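Local atomic coordinates of Glyco_hydro_cc domain-containing protein (PDB entry 6UAV), a protein that probably hydrolyses internal bonds of beta-1,3-glucans, as an endo-beta-1,3-glucanase of glycoside hydrolase family 128, subgroup II. Residues 60-63 / 64-67; 199-202 / 203-206; 250-253 / 254-257. All coordinates share one frame; numbering follows the deposited sequence. Where two conformers were deposited one is given.

Interaction 1: residues 60-63 / 64-67; sequences NLDD and GQLK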
loop_
_atom_site.group_PDB
_atom_site.type_symbol
_atom_site.label_atom_id
_atom_site.label_comp_id
_atom_site.label_asym_id
_atom_site.label_seq_id
_atom_site.Cartn_x
_atom_site.Cartn_y
_atom_site.Cartn_z
ATOM N N ASN A 60 -1.385 -13.872 11.295
ATOM C CA ASN A 60 -1.242 -15.250 10.723
ATOM C C ASN A 60 -0.029 -15.230 9.793
ATOM O O ASN A 60 -0.167 -14.857 8.601
ATOM C CB ASN A 60 -2.485 -15.694 9.980
ATOM C CG ASN A 60 -2.619 -17.196 9.883
ATOM O OD1 ASN A 60 -1.725 -17.945 10.301
ATOM N ND2 ASN A 60 -3.727 -17.636 9.303
ATOM N N LEU A 61 1.127 -15.454 10.377
ATOM C CA LEU A 61 2.450 -15.165 9.779
ATOM C C LEU A 61 3.317 -16.398 9.990
ATOM O O LEU A 61 3.401 -16.860 11.125
ATOM C CB LEU A 61 3.069 -14.011 10.553
ATOM C CG LEU A 61 4.562 -13.767 10.355
ATOM C CD1 LEU A 61 4.849 -13.475 8.911
ATOM C CD2 LEU A 61 5.073 -12.629 11.235
ATOM N N ASP A 62 3.907 -16.881 8.910
ATOM C CA ASP A 62 4.910 -17.965 8.928
ATOM C C ASP A 62 6.278 -17.286 8.968
ATOM O O ASP A 62 6.765 -16.978 7.892
ATOM C CB ASP A 62 4.675 -18.852 7.711
ATOM C CG ASP A 62 5.636 -20.018 7.681
ATOM O OD1 ASP A 62 6.693 -19.960 8.420
ATOM O OD2 ASP A 62 5.377 -20.908 6.869
ATOM N N ASP A 63 6.759 -16.945 10.170
ATOM C CA ASP A 63 7.917 -16.019 10.367
ATOM C C ASP A 63 9.120 -16.636 9.644
ATOM O O ASP A 63 9.827 -15.933 8.908
ATOM C CB ASP A 63 8.287 -15.769 11.844
ATOM C CG ASP A 63 7.160 -15.382 12.818
ATOM O OD1 ASP A 63 6.093 -16.063 12.820
ATOM O OD2 ASP A 63 7.382 -14.422 13.633
ATOM N N GLY A 64 9.328 -17.931 9.836
ATOM C CA GLY A 64 10.480 -18.642 9.254
ATOM C C GLY A 64 10.490 -18.545 7.743
ATOM O O GLY A 64 11.515 -18.157 7.133
ATOM N N GLN A 65 9.364 -18.825 7.098
ATOM C CA GLN A 65 9.227 -18.807 5.626
ATOM C C GLN A 65 9.464 -17.395 5.083
ATOM O O GLN A 65 10.179 -17.230 4.032
ATOM C CB GLN A 65 7.816 -19.317 5.323
ATOM C CG GLN A 65 7.337 -19.105 3.906
ATOM C CD GLN A 65 6.057 -19.861 3.585
ATOM O OE1 GLN A 65 5.938 -20.463 2.514
ATOM N NE2 GLN A 65 5.083 -19.837 4.498
ATOM N N LEU A 66 8.926 -16.384 5.796
ATOM C CA LEU A 66 9.183 -15.000 5.365
ATOM C C LEU A 66 10.647 -14.634 5.516
ATOM O O LEU A 66 11.194 -14.025 4.587
ATOM C CB LEU A 66 8.293 -14.020 6.111
ATOM C CG LEU A 66 8.530 -12.560 5.810
ATOM C CD1 LEU A 66 8.414 -12.262 4.346
ATOM C CD2 LEU A 66 7.638 -11.703 6.670
ATOM N N LYS A 67 11.258 -14.990 6.643
ATOM C CA LYS A 67 12.681 -14.650 6.854
ATOM C C LYS A 67 13.532 -15.279 5.769
ATOM O O LYS A 67 14.440 -14.624 5.234
ATOM C CB LYS A 67 13.143 -15.137 8.230
ATOM C CG LYS A 67 12.643 -14.274 9.366
ATOM C CD LYS A 67 12.835 -14.996 10.685
ATOM C CE LYS A 67 12.170 -14.245 11.815
ATOM N NZ LYS A 67 12.523 -14.835 13.126
HETATM O O HOH W 1 9.682 -13.118 13.858
#
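An N-cap opens helix 63-72, with Asp62 and Gln65 meeting across the first turn. Gln65 N donates to Asp62 OD1 at 3.2 Å; the bond is straight at the hydrogen, 165°, but reaches the oxygen from above the carboxylate plane. With CG of Asp62 anti to its own nitrogen (chi1 -178°), the carboxylate is carried over the start of the helix, where it would be expected to interact favourably with the helix dipole. Asp62 OD2 lies against the side chain of Gln65, 3.3 Å from CB, and the carboxylate and amide planes stand 60° apart. The first helical backbone bonds follow: Leu66 N bonds to Asp62 O at 3.1 Å and Lys67 N to Asp63 O at 2.8 Å. Leu61 CD1 meets the buried Leu66 at CD2, 4.0 Å away, the two side chains crossing at about a right angle. A water lies 2.7 Å from Asp63 OD2, hydrogen-bonded to it, and is only weakly bonded to Lys67 NZ. Helix 95-112 supplies the stronger partners, Arg104 in a salt bridge to Asp63 and Gln107 bonded to Lys67, while Leu61 and Leu66 both rest on Val56 of strand 51-56.

Interaction 2: residues 199-202 / 203-206; sequences SLEK and QKQQ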
loop_
_atom_site.group_PDB
_atom_site.type_symbol
_atom_site.label_atom_id
_atom_site.label_comp_id
_atom_site.label_asym_id
_atom_site.label_seq_id
_atom_site.Cartn_x
_atom_site.Cartn_y
_atom_site.Cartn_z
ATOM N N SER A 199 -17.690 8.639 -13.983
ATOM C CA SER A 199 -17.166 8.636 -15.366
ATOM C C SER A 199 -15.659 8.361 -15.352
ATOM O O SER A 199 -14.930 8.644 -14.336
ATOM C CB SER A 199 -17.498 9.922 -16.122
ATOM O OG SER A 199 -16.754 11.021 -15.605
ATOM N N LEU A 200 -15.161 7.904 -16.486
ATOM C CA LEU A 200 -13.698 7.795 -16.682
ATOM C C LEU A 200 -13.013 9.177 -16.597
ATOM O O LEU A 200 -11.908 9.259 -15.969
ATOM C CB LEU A 200 -13.386 7.067 -17.997
ATOM C CG LEU A 200 -11.902 7.100 -18.405
ATOM C CD1 LEU A 200 -11.037 6.356 -17.373
ATOM C CD2 LEU A 200 -11.658 6.560 -19.817
ATOM N N GLU A 201 -13.528 10.227 -17.240
ATOM C CA GLU A 201 -12.842 11.533 -17.145
ATOM C C GLU A 201 -12.662 11.850 -15.607
ATOM O O GLU A 201 -11.611 12.346 -15.235
ATOM C CB GLU A 201 -13.551 12.645 -17.931
ATOM C CG GLU A 201 -12.549 13.591 -18.699
ATOM C CD GLU A 201 -11.440 12.956 -19.568
ATOM O OE1 GLU A 201 -11.754 12.108 -20.451
ATOM O OE2 GLU A 201 -10.230 13.289 -19.376
ATOM N N LYS A 202 -13.667 11.562 -14.789
ATOM C CA LYS A 202 -13.702 12.093 -13.402
ATOM C C LYS A 202 -12.638 11.299 -12.659
ATOM O O LYS A 202 -11.916 11.909 -11.911
ATOM C CB LYS A 202 -15.091 11.958 -12.788
ATOM C CG LYS A 202 -16.063 13.034 -13.250
ATOM C CD LYS A 202 -17.416 12.984 -12.551
ATOM C CE LYS A 202 -18.451 13.809 -13.297
ATOM N NZ LYS A 202 -19.814 13.796 -12.703
ATOM N N GLN A 203 -12.483 10.012 -12.974
ATOM C CA GLN A 203 -11.415 9.218 -12.302
ATOM C C GLN A 203 -10.064 9.718 -12.812
ATOM O O GLN A 203 -9.114 9.799 -12.016
ATOM C CB GLN A 203 -11.554 7.709 -12.534
ATOM C CG GLN A 203 -10.699 6.859 -11.625
ATOM C CD GLN A 203 -11.063 7.026 -10.172
ATOM O OE1 GLN A 203 -10.361 7.704 -9.455
ATOM N NE2 GLN A 203 -12.121 6.360 -9.735
ATOM N N LYS A 204 -9.960 10.049 -14.118
ATOM C CA LYS A 204 -8.659 10.559 -14.674
ATOM C C LYS A 204 -8.306 11.877 -13.987
ATOM O O LYS A 204 -7.121 12.119 -13.586
ATOM C CB LYS A 204 -8.713 10.731 -16.201
ATOM C CG LYS A 204 -8.652 9.450 -17.026
ATOM C CD LYS A 204 -8.860 9.658 -18.520
ATOM C CE LYS A 204 -7.668 10.356 -19.133
ATOM N NZ LYS A 204 -7.913 10.599 -20.566
ATOM N N GLN A 205 -9.302 12.755 -13.844
ATOM C CA GLN A 205 -9.104 14.073 -13.185
ATOM C C GLN A 205 -8.572 13.827 -11.770
ATOM O O GLN A 205 -7.608 14.493 -11.333
ATOM C CB GLN A 205 -10.393 14.873 -13.269
ATOM C CG GLN A 205 -10.226 16.331 -12.856
ATOM C CD GLN A 205 -10.130 16.557 -11.368
ATOM O OE1 GLN A 205 -10.666 15.795 -10.558
ATOM N NE2 GLN A 205 -9.426 17.613 -10.986
ATOM N N GLN A 206 -9.204 12.928 -11.039
ATOM C CA GLN A 206 -8.847 12.720 -9.624
ATOM C C GLN A 206 -7.506 11.964 -9.539
ATOM O O GLN A 206 -6.680 12.333 -8.672
ATOM C CB GLN A 206 -9.961 11.985 -8.900
ATOM C CG GLN A 206 -11.020 12.943 -8.393
ATOM C CD GLN A 206 -10.435 13.903 -7.372
ATOM O OE1 GLN A 206 -10.074 13.470 -6.265
ATOM N NE2 GLN A 206 -10.314 15.189 -7.751
#
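Lys204 crosses Leu200 at a slant, one turn on in helix 200-216, its CG 3.9 Å from Leu200 CD1 and its CD 4.0 Å from Leu200 CG. This is the close apolar side of the contact, and Leu249 of helix 248-255 touches both side chains. The lysine turns at chi3 (71°), which brings its end round toward Glu201. There the packing gives way to a looser electrostatic contact: Lys204 NZ stands 3.7 Å from Glu201 OE2, a long salt bridge, whereas Glu248 provides the stronger partner and Tyr252 a cation-pi contact. Gln203, also on the buried side, sends its amide NH2 to the carbonyls of Asn187 and His235. Toward solvent, Lys202 extends away to a salt bridge with Asp198. Gln205 and Gln206 link their amides farther along the helix: Gln206 NE2 donates to Gln205 OE1 at 2.9 Å, on a lone pair in the carbonyl plane, with the acceptor also close to the plane of the donor amide. Beneath the side chains run i to i+4 backbone bonds, from Lys204 N to Leu200 O at 2.8 Å and from Gln205 N to Glu201 O at 2.7 Å. Ser199 OG accepts from Lys202 N at 3.2 Å, a bond bent to 142°. This serine N-cap begins the helix of a beta-alpha-beta unit in a TIM barrel, between strands 180-185 and 220-225.

Interaction 3: residues 250-253 / 254-257; sequences GQYY and LSLP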
loop_
_atom_site.group_PDB
_atom_site.type_symbol
_atom_site.label_atom_id
_atom_site.label_comp_id
_atom_site.label_asym_id
_atom_site.label_seq_id
_atom_site.Cartn_x
_atom_site.Cartn_y
_atom_site.Cartn_z
ATOM N N GLY A 250 -5.046 3.287 -17.408
ATOM C CA GLY A 250 -3.710 2.717 -17.173
ATOM C C GLY A 250 -2.657 3.467 -17.957
ATOM O O GLY A 250 -1.629 3.807 -17.412
ATOM N N GLN A 251 -2.911 3.703 -19.252
ATOM C CA GLN A 251 -1.960 4.469 -20.079
ATOM C C GLN A 251 -1.763 5.822 -19.368
ATOM O O GLN A 251 -0.619 6.342 -19.303
ATOM C CB GLN A 251 -2.495 4.572 -21.518
ATOM C CG GLN A 251 -1.475 5.080 -22.507
ATOM C CD GLN A 251 -0.681 3.955 -23.138
ATOM O OE1 GLN A 251 0.523 3.800 -22.902
ATOM N NE2 GLN A 251 -1.353 3.148 -23.960
ATOM N N TYR A 252 -2.846 6.439 -18.919
ATOM C CA TYR A 252 -2.796 7.805 -18.349
ATOM C C TYR A 252 -1.914 7.789 -17.093
ATOM O O TYR A 252 -0.935 8.573 -16.986
ATOM C CB TYR A 252 -4.209 8.318 -18.093
ATOM C CG TYR A 252 -4.278 9.745 -17.622
ATOM C CD1 TYR A 252 -3.915 10.776 -18.470
ATOM C CD2 TYR A 252 -4.812 10.087 -16.401
ATOM C CE1 TYR A 252 -4.037 12.109 -18.100
ATOM C CE2 TYR A 252 -4.953 11.410 -16.020
ATOM C CZ TYR A 252 -4.540 12.435 -16.852
ATOM O OH TYR A 252 -4.616 13.766 -16.500
ATOM N N TYR A 253 -2.186 6.855 -16.200
ATOM C CA TYR A 253 -1.383 6.662 -14.957
ATOM C C TYR A 253 0.115 6.612 -15.246
ATOM O O TYR A 253 0.934 7.308 -14.557
ATOM C CB TYR A 253 -1.820 5.405 -14.231
ATOM C CG TYR A 253 -1.210 5.164 -12.871
ATOM C CD1 TYR A 253 -1.287 6.086 -11.844
ATOM C CD2 TYR A 253 -0.606 3.949 -12.561
ATOM C CE1 TYR A 253 -0.764 5.855 -10.578
ATOM C CE2 TYR A 253 -0.111 3.682 -11.293
ATOM C CZ TYR A 253 -0.205 4.624 -10.275
ATOM O OH TYR A 253 0.282 4.448 -9.021
ATOM N N LEU A 254 0.496 5.803 -16.222
ATOM C CA LEU A 254 1.930 5.559 -16.493
ATOM C C LEU A 254 2.582 6.784 -17.100
ATOM O O LEU A 254 3.856 6.903 -16.986
ATOM C CB LEU A 254 2.081 4.304 -17.376
ATOM C CG LEU A 254 1.420 3.037 -16.839
ATOM C CD1 LEU A 254 1.620 1.888 -17.819
ATOM C CD2 LEU A 254 1.931 2.649 -15.484
ATOM N N SER A 255 1.803 7.659 -17.717
ATOM C CA SER A 255 2.284 8.868 -18.444
ATOM C C SER A 255 2.462 10.047 -17.505
ATOM O O SER A 255 3.103 11.024 -17.923
ATOM C CB SER A 255 1.263 9.296 -19.496
ATOM O OG SER A 255 0.199 10.092 -18.876
ATOM N N LEU A 256 1.836 10.029 -16.337
ATOM C CA LEU A 256 1.817 11.230 -15.461
ATOM C C LEU A 256 3.245 11.633 -15.097
ATOM O O LEU A 256 4.120 10.792 -14.884
ATOM C CB LEU A 256 0.937 10.956 -14.235
ATOM C CG LEU A 256 -0.548 10.936 -14.593
ATOM C CD1 LEU A 256 -1.406 10.424 -13.430
ATOM C CD2 LEU A 256 -1.004 12.292 -15.065
ATOM N N PRO A 257 3.493 12.958 -14.998
ATOM C CA PRO A 257 4.770 13.469 -14.547
ATOM C C PRO A 257 5.064 12.983 -13.124
ATOM O O PRO A 257 4.194 12.520 -12.442
ATOM C CB PRO A 257 4.569 14.991 -14.502
ATOM C CG PRO A 257 3.404 15.254 -15.436
ATOM C CD PRO A 257 2.521 14.031 -15.294
#
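Helix 248-255 runs out here: Leu254 N still makes a regular i to i+4 bond to Gly250 O at 3.1 Å, but the bond from Ser255 N to Gln251 O is weak, bent to 130°, and Leu256 departs from helical backbone angles. Tyr252 O accepts from Ser255 N at 3.0 Å, from above the carbonyl plane, and weakly from Leu256 N. In one of two conformers, Ser255 OG also lies 2.7 Å from Tyr252 O, in the carbonyl plane; because the serine has a second conformer, this bond is doubtful as a constant feature. Leu256 lays CD2 over one face of the Tyr252 ring, a CH-pi contact 4.2 Å from the centroid and displaced toward the rim. Leu254 CD2 meets Tyr253 CD2 at 4.1 Å, at a slant. Tyr253 is buried between Val8 of strand 6-9 and Met207 and Val211 of helix 200-216, its hydroxyl hydrogen-bonded to Gly7. The backbone bonding thus shifts toward i to i+3 and weakens as the helix gives way, while the CH-pi contact keeps Leu256 packed on the Tyr252 ring after its backbone has left helical angles.

How the interactions relate
Along the chain the three contacts come in the order 1, 2, 3. Interaction 1 begins helix 63-72, interaction 2 begins helix 200-216, and interaction 3 ends helix 248-255, all on the outside of the eight-stranded parallel barrel. Interaction 1 stands apart across the chain's centre, its own centre 40 Å from that of interaction 2 and 36 Å from that of interaction 3. Interactions 2 and 3 are neighbours, 13 Å between centres, and touch where Lys204 O approaches Tyr252 CE2 at 3.3 Å. Their two helices pack together, so the last helix of the chain rests against the one preceding strand 220-225, beside strand 6-9, where the barrel closes.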